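Local coordinates for sensor histidine kinase PdtaS (Mycobacterium tuberculosis, PDB 2YKF), which probably binds cyclic di-GMP through its GAF and PAS-like sensor region and then autophosphorylates on histidine, signalling to PdtaR, at residues S4-L9 with H23-V28; Q32-L37 with L150-L155; Y42-R47 with V124-T129; E114-R119 with D154-L159; R263-V268 with G275-I280. One frame throughout, in Å; residues are numbered along the deposited sequence.

Contact 1: residues S4-L9 with H23-V28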
# COMPACT_ATOMS: atom_id res chain seq x y z
N SER A 4 13.04 11.58 -18.00
CA SER A 4 11.69 11.74 -17.46
C SER A 4 11.55 11.88 -15.93
O SER A 4 10.46 12.10 -15.39
CB SER A 4 10.77 10.64 -18.00
OG SER A 4 9.48 11.18 -18.29
N THR A 5 12.67 11.83 -15.23
CA THR A 5 12.61 11.85 -13.80
C THR A 5 12.39 13.29 -13.30
O THR A 5 12.69 14.26 -14.01
CB THR A 5 13.90 11.24 -13.19
OG1 THR A 5 15.01 12.06 -13.55
CG2 THR A 5 14.11 9.82 -13.67
N LEU A 6 11.88 13.41 -12.07
CA LEU A 6 11.84 14.69 -11.37
C LEU A 6 13.21 15.43 -11.46
O LEU A 6 13.27 16.61 -11.85
CB LEU A 6 11.46 14.44 -9.91
CG LEU A 6 11.55 15.63 -8.94
CD1 LEU A 6 10.50 16.68 -9.30
CD2 LEU A 6 11.37 15.18 -7.47
N GLY A 7 14.31 14.76 -11.10
CA GLY A 7 15.65 15.39 -11.18
C GLY A 7 15.99 16.00 -12.56
O GLY A 7 16.38 17.19 -12.66
N ASP A 8 15.82 15.20 -13.62
CA ASP A 8 16.09 15.67 -15.01
C ASP A 8 15.20 16.84 -15.36
O ASP A 8 15.68 17.84 -15.91
CB ASP A 8 16.01 14.54 -16.08
CG ASP A 8 16.97 13.37 -15.77
OD1 ASP A 8 18.03 13.61 -15.10
OD2 ASP A 8 16.66 12.21 -16.17
N LEU A 9 13.91 16.76 -15.00
CA LEU A 9 12.98 17.86 -15.23
C LEU A 9 13.31 19.15 -14.51
O LEU A 9 13.23 20.22 -15.10
CB LEU A 9 11.54 17.46 -14.93
CG LEU A 9 10.98 16.41 -15.92
CD1 LEU A 9 9.51 16.11 -15.62
CD2 LEU A 9 11.19 16.80 -17.41
N HIS A 23 14.37 19.34 -1.35
CA HIS A 23 13.09 19.36 -0.73
C HIS A 23 11.98 18.79 -1.66
O HIS A 23 11.10 18.07 -1.20
CB HIS A 23 12.74 20.78 -0.33
CG HIS A 23 11.47 20.89 0.46
ND1 HIS A 23 11.36 20.44 1.76
CD2 HIS A 23 10.28 21.44 0.15
CE1 HIS A 23 10.16 20.73 2.22
NE2 HIS A 23 9.48 21.36 1.26
N LEU A 24 12.01 19.13 -2.96
CA LEU A 24 10.98 18.58 -3.83
C LEU A 24 11.16 17.10 -3.99
O LEU A 24 10.17 16.37 -4.07
CB LEU A 24 10.91 19.27 -5.22
CG LEU A 24 10.48 20.76 -5.09
CD1 LEU A 24 10.43 21.39 -6.46
CD2 LEU A 24 9.16 20.89 -4.44
N HIS A 25 12.41 16.64 -4.08
CA HIS A 25 12.66 15.18 -4.14
C HIS A 25 12.04 14.48 -2.90
O HIS A 25 11.40 13.43 -3.01
CB HIS A 25 14.15 14.85 -4.17
CG HIS A 25 14.77 15.00 -5.53
ND1 HIS A 25 14.70 14.01 -6.49
CD2 HIS A 25 15.55 15.98 -6.06
CE1 HIS A 25 15.40 14.38 -7.56
NE2 HIS A 25 15.92 15.57 -7.32
N ALA A 26 12.27 15.07 -1.74
CA ALA A 26 11.65 14.60 -0.46
C ALA A 26 10.12 14.61 -0.48
O ALA A 26 9.47 13.65 -0.02
CB ALA A 26 12.20 15.48 0.73
N VAL A 27 9.49 15.67 -1.02
CA VAL A 27 8.05 15.66 -1.18
C VAL A 27 7.56 14.44 -1.97
O VAL A 27 6.62 13.72 -1.52
CB VAL A 27 7.52 16.94 -1.92
CG1 VAL A 27 6.00 16.77 -2.23
CG2 VAL A 27 7.81 18.22 -1.02
N VAL A 28 8.13 14.24 -3.16
CA VAL A 28 7.76 13.12 -4.02
C VAL A 28 8.09 11.74 -3.35
O VAL A 28 7.35 10.78 -3.52
CB VAL A 28 8.43 13.26 -5.43
CG1 VAL A 28 8.08 12.05 -6.30
CG2 VAL A 28 7.90 14.54 -6.13

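Contact 2: residues Q32-L37 with L150-L155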
# COMPACT_ATOMS: atom_id res chain seq x y z
N GLN A 32 3.07 9.72 -1.46
CA GLN A 32 2.09 8.62 -1.49
C GLN A 32 1.11 8.69 -0.28
O GLN A 32 -0.08 8.42 -0.39
CB GLN A 32 2.76 7.21 -1.56
CG GLN A 32 1.65 6.07 -1.86
CD GLN A 32 1.02 6.25 -3.24
OE1 GLN A 32 1.73 6.38 -4.26
NE2 GLN A 32 -0.30 6.36 -3.27
N LEU A 33 1.65 8.96 0.91
CA LEU A 33 0.86 9.05 2.11
C LEU A 33 -0.21 10.17 1.96
O LEU A 33 -1.37 9.99 2.26
CB LEU A 33 1.77 9.39 3.30
CG LEU A 33 1.07 9.72 4.59
CD1 LEU A 33 0.15 8.57 5.04
CD2 LEU A 33 2.17 10.07 5.72
N LEU A 34 0.18 11.32 1.42
CA LEU A 34 -0.82 12.36 1.16
C LEU A 34 -1.93 11.94 0.16
O LEU A 34 -3.12 12.14 0.45
CB LEU A 34 -0.06 13.61 0.67
CG LEU A 34 -0.94 14.80 0.30
CD1 LEU A 34 -1.73 15.34 1.54
CD2 LEU A 34 -0.02 15.87 -0.31
N ALA A 35 -1.56 11.33 -0.98
CA ALA A 35 -2.53 10.87 -2.00
C ALA A 35 -3.45 9.82 -1.36
O ALA A 35 -4.69 9.90 -1.51
CB ALA A 35 -1.81 10.27 -3.20
N ASP A 36 -2.89 8.93 -0.53
CA ASP A 36 -3.73 7.91 0.12
C ASP A 36 -4.71 8.50 1.14
O ASP A 36 -5.90 8.08 1.21
CB ASP A 36 -2.89 6.88 0.85
CG ASP A 36 -2.09 5.94 -0.15
OD1 ASP A 36 -2.35 6.04 -1.38
OD2 ASP A 36 -1.25 5.14 0.31
N LEU A 37 -4.20 9.37 2.01
CA LEU A 37 -5.08 10.00 3.02
C LEU A 37 -6.12 10.92 2.39
O LEU A 37 -7.16 11.17 2.99
CB LEU A 37 -4.24 10.78 4.00
CG LEU A 37 -3.27 10.07 4.94
CD1 LEU A 37 -2.37 11.12 5.57
CD2 LEU A 37 -3.97 9.28 5.98
N LEU A 150 -8.86 14.53 7.31
CA LEU A 150 -8.40 15.55 8.30
C LEU A 150 -6.88 15.57 8.45
O LEU A 150 -6.27 16.64 8.51
CB LEU A 150 -9.09 15.33 9.65
CG LEU A 150 -10.58 15.81 9.70
CD1 LEU A 150 -11.10 15.32 11.05
CD2 LEU A 150 -10.72 17.32 9.60
N CYS A 151 -6.27 14.40 8.47
CA CYS A 151 -4.79 14.33 8.51
C CYS A 151 -4.17 14.87 7.21
O CYS A 151 -3.13 15.56 7.28
CB CYS A 151 -4.38 12.85 8.77
SG CYS A 151 -2.57 12.70 9.10
N ALA A 152 -4.77 14.56 6.04
CA ALA A 152 -4.29 15.08 4.74
C ALA A 152 -4.28 16.63 4.80
O ALA A 152 -3.30 17.27 4.41
CB ALA A 152 -5.17 14.59 3.58
N THR A 153 -5.33 17.22 5.35
CA THR A 153 -5.36 18.68 5.49
C THR A 153 -4.24 19.19 6.38
O THR A 153 -3.62 20.19 6.05
CB THR A 153 -6.70 19.11 6.06
OG1 THR A 153 -7.70 18.74 5.12
CG2 THR A 153 -6.77 20.69 6.22
N ASP A 154 -3.98 18.52 7.51
CA ASP A 154 -2.84 18.86 8.36
C ASP A 154 -1.51 18.81 7.62
O ASP A 154 -0.66 19.68 7.80
CB ASP A 154 -2.76 17.92 9.57
CG ASP A 154 -3.83 18.18 10.58
OD1 ASP A 154 -4.35 19.32 10.58
OD2 ASP A 154 -4.19 17.25 11.35
N LEU A 155 -1.30 17.78 6.77
CA LEU A 155 -0.01 17.70 6.06
C LEU A 155 0.06 18.76 4.98
O LEU A 155 1.12 19.24 4.70
CB LEU A 155 0.18 16.32 5.36
CG LEU A 155 0.08 15.14 6.31
CD1 LEU A 155 0.11 13.87 5.40
CD2 LEU A 155 1.26 15.21 7.30

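Contact 3: residues Y42-R47 with V124-T129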
# COMPACT_ATOMS: atom_id res chain seq x y z
N TYR A 42 -2.44 13.72 -7.04
CA TYR A 42 -1.75 15.04 -6.98
C TYR A 42 -0.84 15.18 -8.15
O TYR A 42 -0.19 14.16 -8.60
CB TYR A 42 -0.88 15.17 -5.69
CG TYR A 42 -1.72 15.43 -4.45
CD1 TYR A 42 -2.32 14.37 -3.75
CD2 TYR A 42 -1.94 16.76 -4.00
CE1 TYR A 42 -3.15 14.62 -2.65
CE2 TYR A 42 -2.73 17.03 -2.91
CZ TYR A 42 -3.30 15.95 -2.21
OH TYR A 42 -4.03 16.23 -1.10
N LEU A 43 -0.69 16.41 -8.61
CA LEU A 43 0.31 16.71 -9.59
C LEU A 43 1.21 17.76 -8.98
O LEU A 43 0.72 18.58 -8.28
CB LEU A 43 -0.35 17.25 -10.84
CG LEU A 43 -0.71 16.29 -11.98
CD1 LEU A 43 -1.41 15.07 -11.60
CD2 LEU A 43 -1.54 17.06 -13.03
N MET A 44 2.50 17.76 -9.30
CA MET A 44 3.41 18.78 -8.81
C MET A 44 3.82 19.68 -9.98
O MET A 44 4.30 19.20 -10.98
CB MET A 44 4.66 18.15 -8.23
CG MET A 44 5.64 19.22 -7.71
SD MET A 44 7.19 18.47 -7.08
CE MET A 44 6.57 18.14 -5.45
N TRP A 45 3.66 20.98 -9.80
CA TRP A 45 3.96 21.97 -10.88
C TRP A 45 5.08 22.88 -10.44
O TRP A 45 5.10 23.29 -9.26
CB TRP A 45 2.74 22.84 -11.12
CG TRP A 45 1.58 22.05 -11.61
CD1 TRP A 45 0.58 21.53 -10.89
CD2 TRP A 45 1.32 21.73 -12.95
NE1 TRP A 45 -0.31 20.85 -11.70
CE2 TRP A 45 0.13 20.99 -12.99
CE3 TRP A 45 1.96 22.06 -14.14
CZ2 TRP A 45 -0.44 20.53 -14.20
CZ3 TRP A 45 1.41 21.58 -15.35
CH2 TRP A 45 0.24 20.82 -15.36
N VAL A 46 6.03 23.13 -11.34
CA VAL A 46 7.07 24.16 -11.13
C VAL A 46 6.91 25.27 -12.22
O VAL A 46 6.16 25.08 -13.19
CB VAL A 46 8.52 23.61 -11.09
CG1 VAL A 46 8.72 22.63 -9.83
CG2 VAL A 46 8.96 22.91 -12.43
N ARG A 47 7.58 26.41 -11.99
CA ARG A 47 7.43 27.63 -12.83
C ARG A 47 8.81 27.99 -13.29
O ARG A 47 9.71 28.20 -12.48
CB ARG A 47 6.85 28.78 -12.01
CG ARG A 47 6.69 30.09 -12.79
CD ARG A 47 6.01 31.15 -11.95
NE ARG A 47 6.93 31.75 -10.97
CZ ARG A 47 6.61 32.80 -10.19
NH1 ARG A 47 5.40 33.36 -10.27
NH2 ARG A 47 7.50 33.31 -9.33
N VAL A 124 7.55 29.90 -2.51
CA VAL A 124 6.75 28.81 -3.05
C VAL A 124 7.62 28.24 -4.14
O VAL A 124 7.88 28.93 -5.20
CB VAL A 124 5.44 29.28 -3.62
CG1 VAL A 124 4.75 28.15 -4.36
CG2 VAL A 124 4.53 29.86 -2.51
N VAL A 125 8.13 27.02 -3.91
CA VAL A 125 8.97 26.34 -4.91
C VAL A 125 8.24 25.40 -5.85
O VAL A 125 8.79 25.01 -6.91
CB VAL A 125 10.20 25.65 -4.28
CG1 VAL A 125 11.07 26.67 -3.58
CG2 VAL A 125 9.75 24.53 -3.25
N ALA A 126 7.02 25.03 -5.49
CA ALA A 126 6.18 24.22 -6.34
C ALA A 126 4.77 24.41 -5.91
O ALA A 126 4.52 24.91 -4.81
CB ALA A 126 6.57 22.64 -6.27
N VAL A 127 3.84 23.99 -6.75
CA VAL A 127 2.42 23.96 -6.42
C VAL A 127 1.81 22.57 -6.73
O VAL A 127 2.09 22.00 -7.77
CB VAL A 127 1.66 25.03 -7.22
CG1 VAL A 127 0.20 24.92 -6.93
CG2 VAL A 127 2.17 26.41 -6.79
N LEU A 128 0.98 22.06 -5.84
CA LEU A 128 0.32 20.77 -6.01
C LEU A 128 -1.02 21.06 -6.49
O LEU A 128 -1.67 21.96 -5.94
CB LEU A 128 0.15 20.11 -4.63
CG LEU A 128 1.46 19.81 -3.86
CD1 LEU A 128 1.12 19.08 -2.59
CD2 LEU A 128 2.38 18.92 -4.70
N THR A 129 -1.49 20.32 -7.49
CA THR A 129 -2.96 20.31 -7.72
C THR A 129 -3.52 18.97 -7.29
O THR A 129 -2.88 17.91 -7.54
CB THR A 129 -3.29 20.60 -9.20
OG1 THR A 129 -2.54 19.70 -10.06
CG2 THR A 129 -2.93 22.15 -9.52
O HOH W 1 9.15 26.59 -9.25

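Contact 4: residues E114-R119 with D154-L159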
# COMPACT_ATOMS: atom_id res chain seq x y z
N GLU A 114 -8.22 21.37 -6.12
CA GLU A 114 -7.64 22.32 -5.16
C GLU A 114 -6.14 22.50 -5.37
O GLU A 114 -5.41 21.58 -5.75
CB GLU A 114 -7.94 21.91 -3.73
CG GLU A 114 -9.42 21.64 -3.50
CD GLU A 114 -9.65 20.37 -2.70
OE1 GLU A 114 -9.02 20.24 -1.62
OE2 GLU A 114 -10.41 19.47 -3.18
N VAL A 115 -5.69 23.71 -5.12
CA VAL A 115 -4.38 24.10 -5.45
C VAL A 115 -3.76 24.51 -4.13
O VAL A 115 -4.39 25.19 -3.31
CB VAL A 115 -4.43 25.28 -6.46
CG1 VAL A 115 -3.07 25.83 -6.77
CG2 VAL A 115 -5.15 24.84 -7.74
N SER A 116 -2.56 24.03 -3.90
CA SER A 116 -1.80 24.43 -2.70
C SER A 116 -0.30 24.52 -2.92
O SER A 116 0.30 23.75 -3.69
CB SER A 116 -2.14 23.54 -1.52
OG SER A 116 -1.90 22.20 -1.84
N PRO A 117 0.33 25.44 -2.19
CA PRO A 117 1.73 25.63 -2.38
C PRO A 117 2.63 24.69 -1.55
O PRO A 117 2.25 24.25 -0.47
CB PRO A 117 1.94 27.04 -1.84
CG PRO A 117 0.94 27.08 -0.69
CD PRO A 117 -0.25 26.43 -1.25
N VAL A 118 3.82 24.48 -2.05
CA VAL A 118 4.85 23.82 -1.32
C VAL A 118 5.89 24.91 -1.09
O VAL A 118 6.43 25.44 -2.06
CB VAL A 118 5.49 22.72 -2.18
CG1 VAL A 118 6.66 22.04 -1.44
CG2 VAL A 118 4.42 21.65 -2.57
N ARG A 119 6.15 25.24 0.18
CA ARG A 119 7.19 26.23 0.55
C ARG A 119 8.48 25.60 0.99
O ARG A 119 8.50 24.45 1.62
CB ARG A 119 6.72 27.17 1.65
CG ARG A 119 6.19 28.43 1.08
CD ARG A 119 5.75 29.50 2.14
NE ARG A 119 4.80 30.41 1.48
CZ ARG A 119 3.48 30.19 1.32
NH1 ARG A 119 2.91 29.08 1.79
NH2 ARG A 119 2.72 31.08 0.68
N ASP A 154 -3.98 18.52 7.51
CA ASP A 154 -2.84 18.86 8.36
C ASP A 154 -1.51 18.81 7.62
O ASP A 154 -0.66 19.68 7.80
CB ASP A 154 -2.76 17.92 9.57
CG ASP A 154 -3.83 18.18 10.58
OD1 ASP A 154 -4.35 19.32 10.58
OD2 ASP A 154 -4.19 17.25 11.35
N LEU A 155 -1.30 17.78 6.77
CA LEU A 155 -0.01 17.70 6.06
C LEU A 155 0.06 18.76 4.98
O LEU A 155 1.12 19.24 4.70
CB LEU A 155 0.18 16.32 5.36
CG LEU A 155 0.08 15.14 6.31
CD1 LEU A 155 0.11 13.87 5.40
CD2 LEU A 155 1.26 15.21 7.30
N LEU A 156 -1.06 19.01 4.29
CA LEU A 156 -1.07 20.06 3.23
C LEU A 156 -0.68 21.43 3.85
O LEU A 156 0.06 22.21 3.25
CB LEU A 156 -2.46 20.10 2.64
CG LEU A 156 -2.69 19.04 1.55
CD1 LEU A 156 -4.13 19.05 1.14
CD2 LEU A 156 -1.77 19.25 0.32
N ARG A 157 -1.13 21.67 5.06
CA ARG A 157 -0.72 22.90 5.80
C ARG A 157 0.79 22.91 6.12
O ARG A 157 1.46 23.90 5.89
CB ARG A 157 -1.63 23.14 7.04
CG ARG A 157 -0.99 23.93 8.16
CD ARG A 157 -1.34 25.43 8.19
NE ARG A 157 -2.55 25.71 8.98
CZ ARG A 157 -2.77 26.80 9.72
NH1 ARG A 157 -1.84 27.76 9.84
NH2 ARG A 157 -3.93 26.93 10.37
N MET A 158 1.34 21.78 6.57
CA MET A 158 2.76 21.66 6.76
C MET A 158 3.55 21.83 5.47
O MET A 158 4.66 22.44 5.48
CB MET A 158 3.03 20.26 7.40
CG MET A 158 2.61 20.30 8.84
SD MET A 158 2.82 18.76 9.73
CE MET A 158 4.57 18.85 9.99
N LEU A 159 3.05 21.25 4.35
CA LEU A 159 3.70 21.49 3.05
C LEU A 159 3.73 23.01 2.74
O LEU A 159 4.76 23.53 2.28
CB LEU A 159 2.94 20.77 1.93
CG LEU A 159 3.30 19.27 1.91
CD1 LEU A 159 2.19 18.49 1.18
CD2 LEU A 159 4.59 19.19 1.16
O HOH W 2 0.10 22.76 0.58

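Contact 5: residues R263-V268 with G275-I280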
# COMPACT_ATOMS: atom_id res chain seq x y z
N ARG A 263 5.53 3.98 12.03
CA ARG A 263 6.08 5.23 11.51
C ARG A 263 5.35 6.43 12.16
O ARG A 263 4.10 6.49 12.14
CB ARG A 263 5.93 5.28 10.01
CG ARG A 263 6.50 6.57 9.50
CD ARG A 263 6.20 6.77 8.12
NE ARG A 263 6.56 8.14 7.74
CZ ARG A 263 6.27 8.62 6.55
NH1 ARG A 263 5.61 7.84 5.68
NH2 ARG A 263 6.62 9.86 6.24
N THR A 264 6.10 7.33 12.80
CA THR A 264 5.50 8.47 13.48
C THR A 264 5.77 9.73 12.63
O THR A 264 6.79 9.80 11.90
CB THR A 264 6.09 8.67 14.90
OG1 THR A 264 7.52 8.92 14.80
CG2 THR A 264 5.91 7.36 15.73
N LEU A 265 4.85 10.67 12.73
CA LEU A 265 4.86 11.95 11.98
C LEU A 265 4.31 13.00 12.91
O LEU A 265 3.16 12.93 13.28
CB LEU A 265 3.87 11.90 10.81
CG LEU A 265 4.33 11.08 9.67
CD1 LEU A 265 3.63 9.73 9.95
CD2 LEU A 265 3.80 11.77 8.38
N PRO A 266 5.16 13.89 13.40
CA PRO A 266 4.64 14.94 14.28
C PRO A 266 3.78 15.92 13.43
O PRO A 266 4.08 16.14 12.25
CB PRO A 266 5.90 15.61 14.81
CG PRO A 266 6.97 15.32 13.83
CD PRO A 266 6.61 13.99 13.16
N LEU A 267 2.70 16.45 13.98
CA LEU A 267 1.90 17.38 13.19
C LEU A 267 1.96 18.73 13.85
O LEU A 267 1.83 18.83 15.09
CB LEU A 267 0.48 16.92 13.10
CG LEU A 267 0.28 15.51 12.51
CD1 LEU A 267 -1.10 15.15 12.72
CD2 LEU A 267 0.56 15.52 11.04
N VAL A 268 2.16 19.77 13.03
CA VAL A 268 2.46 21.14 13.53
C VAL A 268 1.67 22.17 12.71
O VAL A 268 1.56 22.05 11.46
CB VAL A 268 3.97 21.47 13.37
CG1 VAL A 268 4.32 22.92 13.83
CG2 VAL A 268 4.81 20.47 14.13
N GLY A 275 -0.38 17.42 17.98
CA GLY A 275 -0.34 15.98 18.09
C GLY A 275 0.53 15.30 17.01
O GLY A 275 1.61 15.82 16.61
N ALA A 276 0.06 14.13 16.55
CA ALA A 276 0.86 13.27 15.71
C ALA A 276 0.02 12.23 14.97
O ALA A 276 -1.09 11.90 15.39
CB ALA A 276 1.99 12.53 16.53
N ALA A 277 0.55 11.76 13.85
CA ALA A 277 -0.06 10.61 13.14
C ALA A 277 0.92 9.49 13.36
O ALA A 277 2.14 9.73 13.45
CB ALA A 277 -0.25 10.91 11.62
N ILE A 278 0.41 8.27 13.50
CA ILE A 278 1.22 7.11 13.59
C ILE A 278 0.66 6.10 12.60
O ILE A 278 -0.53 5.74 12.64
CB ILE A 278 1.24 6.53 15.04
CG1 ILE A 278 1.84 7.60 16.00
CG2 ILE A 278 2.04 5.19 15.13
CD1 ILE A 278 1.96 7.14 17.39
N LEU A 279 1.55 5.59 11.76
CA LEU A 279 1.13 4.49 10.85
C LEU A 279 1.70 3.21 11.39
O LEU A 279 2.80 3.19 11.95
CB LEU A 279 1.65 4.74 9.45
CG LEU A 279 1.45 6.18 8.96
CD1 LEU A 279 2.15 6.23 7.61
CD2 LEU A 279 -0.01 6.45 8.81
N ILE A 280 0.92 2.15 11.32
CA ILE A 280 1.37 0.85 11.86
C ILE A 280 1.06 -0.26 10.89
O ILE A 280 0.05 -0.24 10.23
CB ILE A 280 0.77 0.58 13.27
CG1 ILE A 280 1.25 -0.77 13.84
CG2 ILE A 280 -0.74 0.67 13.27
CD1 ILE A 280 0.70 -0.99 15.29

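Contact 1: residues S4-L9 with H23-V28
Leu6 and His25 mark the nearest backbone approach, CA to CA 7.3 Å, where the first turn of helix 6-13 meets the flank of helix 18-38. With its CG anti to the backbone N (chi1 172°), Leu6 reaches across with one methyl, CD2, which does nearly all the touching. That methyl sits over one face of the His25 imidazole, offset toward the rim, 4.0 Å from the ring centroid and 26° off the ring normal, a CH-pi contact. The same atom lies 3.6 Å from His25 CA and 3.8 Å from Val28 CG2, so it is held between two residues one helical turn apart. Beyond Leu6, CE1 of the His25 ring comes obliquely to Gly7 N, 3.7 Å away. ND1 of His25 is engaged by Glu285 of the second subunit, which helps to fix the ring's rotation. On the other segment the helix start is closed by Thr5, whose OG1 accepts from Asp8 N at 3.2 Å with a nearly straight N-H...O angle of 168°. This is a classic side-chain N-cap, here opening the N-terminal helix of the GAF domain where it packs on helix 18-38 beside the subunit interface.

Contact 2: residues Q32-L37 with L150-L155
Leu37 meets Ala152 where two helices of the GAF module, 18-38 and 143-161, pack in a roughly antiparallel pair; the segment axes approach to 8.8 Å with 141° between their directions. The separation fits close packing, since the nearest CA atoms, those of Leu37 and Ala152, are 5.4 Å apart and a small side chain occupies that point.

No hydrogen bond crosses between the segments, and the contact is apolar throughout. Leu37 is central: its CB rests 3.9 Å from Ala152 CB, while its CD1 turns to the other side chains. CG lies anti to the carbonyl carbon (chi1 -67°), and CD1 then reaches both Cys151 SG, at 3.9 Å, and Leu155 CD1. Leu37 and Leu155 meet at about a right angle. Leu34 extends the apolar patch with CD1, 3.8 Å from Ala152 O and near the CB of Ala152, and the same side chain continues to Leu156 and Leu159 further along helix 143-161. Leu33 adds a looser touch on Leu155 and also packs on Leu265 of the PAS-like sheet.

A polar pair lies on the side of helix 18-38 remote from Ala152, with Asn62 N and Arg60 O as further partners of Asp36 OD1 and Gln32 NE2. There Gln32 NE2 donates to Asp36 OD1 at 2.8 Å, with the acceptor in the amide plane of Gln32 and the donor above the Asp36 carboxylate plane, 42° out of it.

Contact 3: residues Y42-R47 with V124-T129
Paired in the antiparallel sheet of the GAF domain, Tyr42-Arg47 and Val124-Thr129 are neighbouring strands whose axes come to 4.6 Å. Leu43 with Thr129 and Trp45 with Val127 are hydrogen-bonded pairs, each closed by two N-H...O=C bonds; Trp45 N to Val127 O, at 2.8 Å, is one of the four. Met44 with Leu128 is the non-hydrogen-bonded pair between them, its CA atoms 4.6 Å apart.

On the face bearing Leu43, Trp45, Val127 and Thr129, a side-chain bond adds to the backbone ones. Trp45 NE1 donates to Thr129 OG1 at 3.0 Å, the N-H...O angle being 156° and the oxygen only 2° out of the indole plane, so the bond meets the ring at its edge. Thr129 places OG1 between its backbone N and carbonyl carbon (chi1 53°), where it also lies 3.4 Å from Leu43 CB. OG1 is further hydrogen-bonded to His131 NE2, and the two polar contacts together restrain the hydroxyl.

The Met44 and Leu128 face turns to helix 18-38. Met44 CG packs on Ala126 CB at 3.8 Å, and Leu128 CB comes to the edge of the Tyr42 ring at CD2; the OH of Tyr42 is hydrogen-bonded to Ser38 OG. Past Val46 direct pairing gives way to a water that accepts from Arg47 N and donates to Val125 O, 2.8 Å away. Val125 and Ala126 both face Val118, a classic beta bulge where strand 123-131 pairs with strand 114-120 in the antiparallel GAF sheet.

Contact 4: residues E114-R119 with D154-L159
Arg119 N donates to Leu159 O, joining strand 114-120, at the edge of the GAF domain's antiparallel sheet, to helix 143-161. At 3.0 Å and an N-H...O angle of 167° the bond is nearly straight, though the donor is tilted 23° from the carbonyl plane. A backbone N-H of this outermost strand is thus taken by a helix carbonyl. Beside it Val118 CG1 and Leu159 CD2 are 4.4 Å apart; farther down the strand Leu156 CD2 lies 3.7 Å from Ser116 OG.

A water makes the second link between the two segments. It donates to Leu156 O at 2.7 Å and to Pro117 O at 2.8 Å, and accepts a weak bond from Ser116 OG, whose position between the backbone N and carbonyl carbon (chi1 56°) directs it to that water.

Farther out, Leu34 of helix 18-38 packs on both Leu156 and Leu159, while strand 123-131 bonds to the other edge of 114-120 through Ser116 and Val118. The Arg119 guanidinium bonds through NH1 to Ala160 O, the carbonyl following Leu159, so one arginine meets two successive helix carbonyls.

Contact 5: residues R263-V268 with G275-I280
Arg263 CG stands anti to the backbone N (chi1 180°) and the chain stays extended as far as NE, which lays its aliphatic part beside Leu279, pointing the same way, with CD 4.1 Å from Leu279 CD1. Leu267 brings CD1 over the opposite backbone, 3.9 Å from Ala277 N. Thr264 CG2 runs alongside Ile278 CG1 on the face that also carries Pro266 and Ala276.

The two segments are the arms of an antiparallel beta hairpin, strands 258-269 and 272-282, in the five-stranded sheet of the PAS-like domain. Arg263 with Leu279 and Leu265 with Ala277 are hydrogen-bonded pairs, with N-H...O=C bonds in both directions; Leu279 N to Arg263 O measures 2.7 Å. Toward the turn Leu267 N donates to Gly275 O at 2.9 Å, a straight bond at the hydrogen (170°) but with the donor 34° out of the carbonyl plane. Gly275 has a positive phi, and at its backbone angles a CB would be jammed against the preceding carbonyl oxygen.

On the other face, Leu265 CD1 reaches Leu279 CG at 4.3 Å, and Leu33 of helix 18-38 packs on both residues. The Arg263 guanidinium forms a salt bridge with Glu30 of that same helix through NH2, while Thr264 OG1 bonds to His237 NE2 and Met249 N.

How the contacts relate
Helix 18-38 runs through contacts 1 and 2, and its side chains also cover contact 3, where Val27 CG1 meets Met44 CE at 3.5 Å. Contacts 3 and 4 share the GAF sheet, with centres about 10 Å apart; Ala126 O and Val118 N, 2.9 Å apart, probably form a hydrogen bond. Contacts 2 and 4 overlap at Asp154 and Leu155 on helix 143-161, where Leu155 CD2 lies 3.8 Å from Leu267 CD2 of contact 5. Contact 5, in the PAS-like domain, also touches contact 2 through Leu33 CD2 and Leu265 CD2, 3.6 Å apart, whereas contact 3 stays about 13 Å away at the nearest atoms. Helices 18-38 and 143-161 therefore lie between the two sheets.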